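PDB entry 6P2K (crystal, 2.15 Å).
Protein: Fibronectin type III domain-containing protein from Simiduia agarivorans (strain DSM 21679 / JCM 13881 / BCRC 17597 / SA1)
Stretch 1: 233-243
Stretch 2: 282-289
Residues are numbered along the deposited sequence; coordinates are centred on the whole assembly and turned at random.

Stretch 1 (233-243) DLRYNTNFLVY
Stretch 2, residues 282-289: LLGAVKDR

Not one hydrogen bond joins these two stretches, although both carry strand residues and lie side by side; they meet mainly through side chains, burying 290 Å² in total. The CA atoms show why: Leu-234 and Lys-287 are 9.0 Å apart from CA to CA, Thr-238 and Asp-288 8.7 Å, Phe-240 and Ala-285 9.1 Å, Val-242 and Leu-283 9.5 Å. Such spacing is too wide for backbone pairing but leaves room for a layer of side chains. From Thr-238 to Val-242 the partner numbers fall, so this part runs antiparallel; the Leu-234 pair lies outside that trend.

Stretch 1 opens with a 3-10 segment at Leu-234 and Arg-235 (phi/psi near -68/-20 for both), followed by loop and then extended backbone through Leu-241, Val-242 and Tyr-243. Asp-233 (chi1 t, -161°) steadies the opening turn: Arg-235 N donates to Asp-233 OD1 at 3.1 Å and 167°. Arg-235 NH2 lies 3.1 Å from Asp-233 OD2 in a salt bridge of charges only, since the oxygen sits well out of the guanidinium plane. Weak backbone bonds, Tyr-236 N to Asp-233 O and Asn-237 N to Leu-234 O, each 3.3 Å, complete the turn.

Stretch 2 enters as a strand at Leu-282 and Leu-283. Further on, Lys-287 takes positive phi (74/-53), and a short, weak bond from Asp-288 N to Val-286 O (2.8 Å) spans this bend.

Val-286 (chi1 p, 52°) points toward stretch 1 and touches two partners. Its CG2 and CG1 lie 3.6 and 3.8 Å from Leu-234 CD2, the former the closest contact, and CG1 also approaches Phe-240 CE2 obliquely at 4.5 Å. A branched valine suits this place because it offers two methyls close to the backbone. Leu-234, with chi1 between wells at -145° and chi2 p, also brings CD2 to within 4.1 Å of Lys-287 CE. The lysine's methylene chain can thus cover an apolar side chain while its amine remains near the surface; Lys-287 NZ is 4.3 Å from Arg-235 CG, an aliphatic atom.

Farther along, Val-242 (chi1 t) and Leu-283 (chi1 t, chi2 p) point toward each other, with Val-242 CG2 3.9 Å from Leu-283 CD2. Both are buried, where compact hydrocarbon groups fill space without leaving polar atoms unsatisfied. Phe-240 (chi1 m, chi2 5°) and Val-242 both point toward stretch 2, whereas Leu-241 between them is out of reach, the alternation expected of extended backbone.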

ATOM      1  N   ASP B 233      52.636  20.846   9.370  1.00 80.82           N
ATOM      2  CA  ASP B 233      51.231  20.471   9.294  1.00 72.14           C
ATOM      3  C   ASP B 233      51.020  19.464   8.169  1.00 67.88           C
ATOM      4  O   ASP B 233      51.283  19.763   6.998  1.00 68.00           O
ATOM      5  CB  ASP B 233      50.362  21.709   9.086  1.00 72.24           C
ATOM      6  CG  ASP B 233      48.908  21.472   9.456  1.00 69.34           C
ATOM      7  OD1 ASP B 233      48.458  20.306   9.409  1.00 66.64           O
ATOM      8  OD2 ASP B 233      48.216  22.453   9.801  1.00 69.51           O
ATOM      9  N   LEU B 234      50.528  18.276   8.527  1.00 61.35           N
ATOM     10  CA  LEU B 234      50.309  17.216   7.551  1.00 56.86           C
ATOM     11  C   LEU B 234      49.184  17.540   6.577  1.00 53.65           C
ATOM     12  O   LEU B 234      49.123  16.940   5.498  1.00 49.83           O
ATOM     13  CB  LEU B 234      50.004  15.904   8.275  1.00 54.73           C
ATOM     14  CG  LEU B 234      50.524  14.623   7.630  1.00 53.28           C
ATOM     15  CD1 LEU B 234      52.033  14.518   7.786  1.00 54.63           C
ATOM     16  CD2 LEU B 234      49.828  13.421   8.248  1.00 53.11           C
ATOM     17  N   ARG B 235      48.292  18.467   6.931  1.00 54.72           N
ATOM     18  CA  ARG B 235      47.175  18.797   6.056  1.00 56.21           C
ATOM     19  C   ARG B 235      47.621  19.508   4.786  1.00 57.03           C
ATOM     20  O   ARG B 235      46.880  19.509   3.798  1.00 59.92           O
ATOM     21  CB  ARG B 235      46.161  19.650   6.821  1.00 62.18           C
ATOM     22  CG  ARG B 235      45.749  19.028   8.147  1.00 70.15           C
ATOM     23  CD  ARG B 235      44.521  19.695   8.743  1.00 77.02           C
ATOM     24  NE  ARG B 235      44.864  20.881   9.524  1.00 83.72           N
ATOM     25  CZ  ARG B 235      45.320  20.850  10.772  1.00 87.02           C
ATOM     26  NH1 ARG B 235      45.497  19.689  11.393  1.00 84.67           N
ATOM     27  NH2 ARG B 235      45.600  21.983  11.402  1.00 90.01           N
ATOM     28  N   TYR B 236      48.814  20.103   4.785  1.00 56.07           N
ATOM     29  CA  TYR B 236      49.345  20.787   3.611  1.00 61.69           C
ATOM     30  C   TYR B 236      50.668  20.185   3.155  1.00 60.56           C
ATOM     31  O   TYR B 236      51.415  20.820   2.407  1.00 67.33           O
ATOM     32  CB  TYR B 236      49.485  22.283   3.897  1.00 66.24           C
ATOM     33  CG  TYR B 236      48.236  22.849   4.529  1.00 69.89           C
ATOM     34  CD1 TYR B 236      47.083  23.040   3.777  1.00 72.43           C
ATOM     35  CD2 TYR B 236      48.195  23.157   5.882  1.00 70.61           C
ATOM     36  CE1 TYR B 236      45.932  23.540   4.352  1.00 74.80           C
ATOM     37  CE2 TYR B 236      47.049  23.658   6.465  1.00 73.62           C
ATOM     38  CZ  TYR B 236      45.921  23.847   5.696  1.00 76.88           C
ATOM     39  OH  TYR B 236      44.776  24.346   6.272  1.00 81.33           O
ATOM     40  N   ASN B 237      50.966  18.966   3.600  1.00 54.65           N
ATOM     41  CA  ASN B 237      52.124  18.195   3.152  1.00 52.19           C
ATOM     42  C   ASN B 237      51.566  16.862   2.662  1.00 49.16           C
ATOM     43  O   ASN B 237      51.340  15.946   3.458  1.00 47.18           O
ATOM     44  CB  ASN B 237      53.139  18.014   4.279  1.00 50.38           C
ATOM     45  CG  ASN B 237      54.488  17.533   3.783  1.00 50.37           C
ATOM     46  OD1 ASN B 237      54.688  17.328   2.587  1.00 52.47           O
ATOM     47  ND2 ASN B 237      55.424  17.353   4.706  1.00 45.32           N
ATOM     48  N   THR B 238      51.332  16.760   1.352  1.00 48.41           N
ATOM     49  CA  THR B 238      50.558  15.667   0.786  1.00 44.52           C
ATOM     50  C   THR B 238      51.326  14.780  -0.182  1.00 45.19           C
ATOM     51  O   THR B 238      50.800  13.733  -0.577  1.00 42.73           O
ATOM     52  CB  THR B 238      49.322  16.221   0.058  1.00 46.22           C
ATOM     53  OG1 THR B 238      49.728  16.839  -1.170  1.00 46.05           O
ATOM     54  CG2 THR B 238      48.618  17.257   0.921  1.00 48.31           C
ATOM     55  N   ASN B 239      52.541  15.154  -0.575  1.00 46.50           N
ATOM     56  CA  ASN B 239      53.271  14.482  -1.649  1.00 45.14           C
ATOM     57  C   ASN B 239      54.543  13.857  -1.080  1.00 46.12           C
ATOM     58  O   ASN B 239      55.608  14.478  -1.083  1.00 46.61           O
ATOM     59  CB  ASN B 239      53.583  15.473  -2.779  1.00 45.92           C
ATOM     60  CG  ASN B 239      54.157  14.798  -4.011  1.00 46.84           C
ATOM     61  OD1 ASN B 239      53.873  13.634  -4.287  1.00 45.73           O
ATOM     62  ND2 ASN B 239      54.967  15.534  -4.764  1.00 49.85           N
ATOM     63  N   PHE B 240      54.429  12.623  -0.594  1.00 44.40           N
ATOM     64  CA  PHE B 240      55.584  11.853  -0.151  1.00 42.03           C
ATOM     65  C   PHE B 240      56.047  10.977  -1.307  1.00 44.87           C
ATOM     66  O   PHE B 240      55.230  10.305  -1.945  1.00 45.27           O
ATOM     67  CB  PHE B 240      55.251  10.975   1.060  1.00 40.77           C
ATOM     68  CG  PHE B 240      54.834  11.734   2.300  1.00 41.60           C
ATOM     69  CD1 PHE B 240      54.657  13.110   2.289  1.00 42.83           C
ATOM     70  CD2 PHE B 240      54.621  11.051   3.487  1.00 36.19           C
ATOM     71  CE1 PHE B 240      54.270  13.785   3.437  1.00 43.57           C
ATOM     72  CE2 PHE B 240      54.236  11.717   4.635  1.00 39.19           C
ATOM     73  CZ  PHE B 240      54.063  13.086   4.611  1.00 41.95           C
ATOM     74  N   LEU B 241      57.349  10.976  -1.575  1.00 45.88           N
ATOM     75  CA  LEU B 241      57.894  10.240  -2.705  1.00 48.27           C
ATOM     76  C   LEU B 241      58.714   9.048  -2.227  1.00 42.53           C
ATOM     77  O   LEU B 241      59.359   9.094  -1.177  1.00 43.20           O
ATOM     78  CB  LEU B 241      58.743  11.150  -3.596  1.00 49.55           C
ATOM     79  CG  LEU B 241      57.899  12.153  -4.385  1.00 48.86           C
ATOM     80  CD1 LEU B 241      58.761  13.037  -5.267  1.00 48.51           C
ATOM     81  CD2 LEU B 241      56.846  11.420  -5.209  1.00 43.40           C
ATOM     82  N   VAL B 242      58.679   7.978  -3.018  1.00 41.94           N
ATOM     83  CA  VAL B 242      59.257   6.690  -2.653  1.00 41.74           C
ATOM     84  C   VAL B 242      60.545   6.486  -3.433  1.00 48.62           C
ATOM     85  O   VAL B 242      60.599   6.736  -4.644  1.00 48.25           O
ATOM     86  CB  VAL B 242      58.265   5.542  -2.921  1.00 42.67           C
ATOM     87  CG1 VAL B 242      58.728   4.267  -2.232  1.00 42.25           C
ATOM     88  CG2 VAL B 242      56.870   5.937  -2.460  1.00 37.12           C
ATOM     89  N   TYR B 243      61.583   6.021  -2.741  1.00 51.29           N
ATOM     90  CA  TYR B 243      62.898   5.863  -3.339  1.00 53.09           C
ATOM     91  C   TYR B 243      63.501   4.536  -2.908  1.00 48.73           C
ATOM     92  O   TYR B 243      63.048   3.894  -1.958  1.00 48.81           O
ATOM     93  CB  TYR B 243      63.842   7.005  -2.949  1.00 54.44           C
ATOM     94  CG  TYR B 243      63.370   8.382  -3.345  1.00 55.70           C
ATOM     95  CD1 TYR B 243      62.491   9.094  -2.540  1.00 49.84           C
ATOM     96  CD2 TYR B 243      63.818   8.979  -4.519  1.00 53.69           C
ATOM     97  CE1 TYR B 243      62.065  10.357  -2.894  1.00 50.39           C
ATOM     98  CE2 TYR B 243      63.397  10.243  -4.882  1.00 54.22           C
ATOM     99  CZ  TYR B 243      62.520  10.926  -4.065  1.00 52.58           C
ATOM    100  OH  TYR B 243      62.095  12.185  -4.419  1.00 56.39           O
ATOM    101  N   LEU B 282      55.758  -3.555   1.131  1.00 30.76           N
ATOM    102  CA  LEU B 282      54.407  -3.195   1.541  1.00 31.39           C
ATOM    103  C   LEU B 282      54.350  -1.701   1.828  1.00 34.97           C
ATOM    104  O   LEU B 282      55.219  -1.170   2.526  1.00 36.86           O
ATOM    105  CB  LEU B 282      54.006  -3.995   2.780  1.00 29.97           C
ATOM    106  CG  LEU B 282      52.542  -4.060   3.198  1.00 32.71           C
ATOM    107  CD1 LEU B 282      51.702  -4.633   2.072  1.00 25.37           C
ATOM    108  CD2 LEU B 282      52.425  -4.917   4.447  1.00 25.58           C
ATOM    109  N   LEU B 283      53.328  -1.023   1.300  1.00 32.37           N
ATOM    110  CA  LEU B 283      53.299   0.437   1.374  1.00 32.88           C
ATOM    111  C   LEU B 283      51.868   0.934   1.530  1.00 32.74           C
ATOM    112  O   LEU B 283      51.050   0.790   0.614  1.00 30.07           O
ATOM    113  CB  LEU B 283      53.954   1.053   0.142  1.00 31.20           C
ATOM    114  CG  LEU B 283      54.083   2.575   0.164  1.00 32.64           C
ATOM    115  CD1 LEU B 283      55.036   3.027   1.268  1.00 33.49           C
ATOM    116  CD2 LEU B 283      54.542   3.096  -1.193  1.00 32.94           C
ATOM    117  N   GLY B 284      51.580   1.539   2.683  1.00 31.66           N
ATOM    118  CA  GLY B 284      50.350   2.276   2.894  1.00 31.30           C
ATOM    119  C   GLY B 284      50.632   3.758   3.058  1.00 30.45           C
ATOM    120  O   GLY B 284      51.648   4.251   2.560  1.00 31.09           O
ATOM    121  N   ALA B 285      49.761   4.480   3.762  1.00 30.35           N
ATOM    122  CA  ALA B 285      49.944   5.917   3.917  1.00 33.25           C
ATOM    123  C   ALA B 285      49.184   6.405   5.139  1.00 32.21           C
ATOM    124  O   ALA B 285      48.302   5.718   5.664  1.00 26.34           O
ATOM    125  CB  ALA B 285      49.473   6.683   2.676  1.00 26.65           C
ATOM    126  N   VAL B 286      49.533   7.609   5.577  1.00 32.44           N
ATOM    127  CA  VAL B 286      48.771   8.307   6.603  1.00 32.15           C
ATOM    128  C   VAL B 286      47.732   9.178   5.912  1.00 31.80           C
ATOM    129  O   VAL B 286      48.024   9.835   4.904  1.00 31.93           O
ATOM    130  CB  VAL B 286      49.696   9.132   7.522  1.00 33.79           C
ATOM    131  CG1 VAL B 286      50.614  10.041   6.714  1.00 32.56           C
ATOM    132  CG2 VAL B 286      48.881   9.926   8.539  1.00 33.19           C
ATOM    133  N   LYS B 287      46.500   9.135   6.431  1.00 31.36           N
ATOM    134  CA  LYS B 287      45.353   9.919   5.971  1.00 34.69           C
ATOM    135  C   LYS B 287      44.768   9.433   4.645  1.00 33.69           C
ATOM    136  O   LYS B 287      43.562   9.175   4.565  1.00 31.19           O
ATOM    137  CB  LYS B 287      45.709  11.407   5.863  1.00 35.54           C
ATOM    138  CG  LYS B 287      45.794  12.125   7.200  1.00 45.39           C
ATOM    139  CD  LYS B 287      45.285  13.558   7.095  1.00 52.57           C
ATOM    140  CE  LYS B 287      45.852  14.431   8.207  1.00 59.67           C
ATOM    141  NZ  LYS B 287      44.799  14.957   9.122  1.00 63.22           N
ATOM    142  N   ASP B 288      45.594   9.304   3.608  1.00 31.57           N
ATOM    143  CA  ASP B 288      45.085   9.055   2.262  1.00 31.14           C
ATOM    144  C   ASP B 288      44.399   7.696   2.156  1.00 31.14           C
ATOM    145  O   ASP B 288      44.871   6.698   2.711  1.00 30.68           O
ATOM    146  CB  ASP B 288      46.221   9.141   1.245  1.00 38.87           C
ATOM    147  CG  ASP B 288      46.751  10.551   1.083  1.00 46.29           C
ATOM    148  OD1 ASP B 288      45.935  11.478   0.904  1.00 51.18           O
ATOM    149  OD2 ASP B 288      47.982  10.732   1.140  1.00 51.02           O
ATOM    150  N   ARG B 289      43.285   7.660   1.419  1.00 24.88           N
ATOM    151  CA  ARG B 289      42.483   6.454   1.209  1.00 27.39           C
ATOM    152  C   ARG B 289      42.708   5.943  -0.210  1.00 31.16           C
ATOM    153  O   ARG B 289      42.176   6.506  -1.172  1.00 33.03           O
ATOM    154  CB  ARG B 289      41.002   6.736   1.449  1.00 27.99           C
ATOM    155  CG  ARG B 289      40.654   7.121   2.872  1.00 28.80           C
ATOM    156  CD  ARG B 289      39.143   7.109   3.099  1.00 27.90           C
ATOM    157  NE  ARG B 289      38.819   7.294   4.510  1.00 27.45           N
ATOM    158  CZ  ARG B 289      38.821   6.316   5.413  1.00 28.80           C
ATOM    159  NH1 ARG B 289      39.117   5.072   5.055  1.00 24.92           N
ATOM    160  NH2 ARG B 289      38.524   6.583   6.677  1.00 27.05           N
TER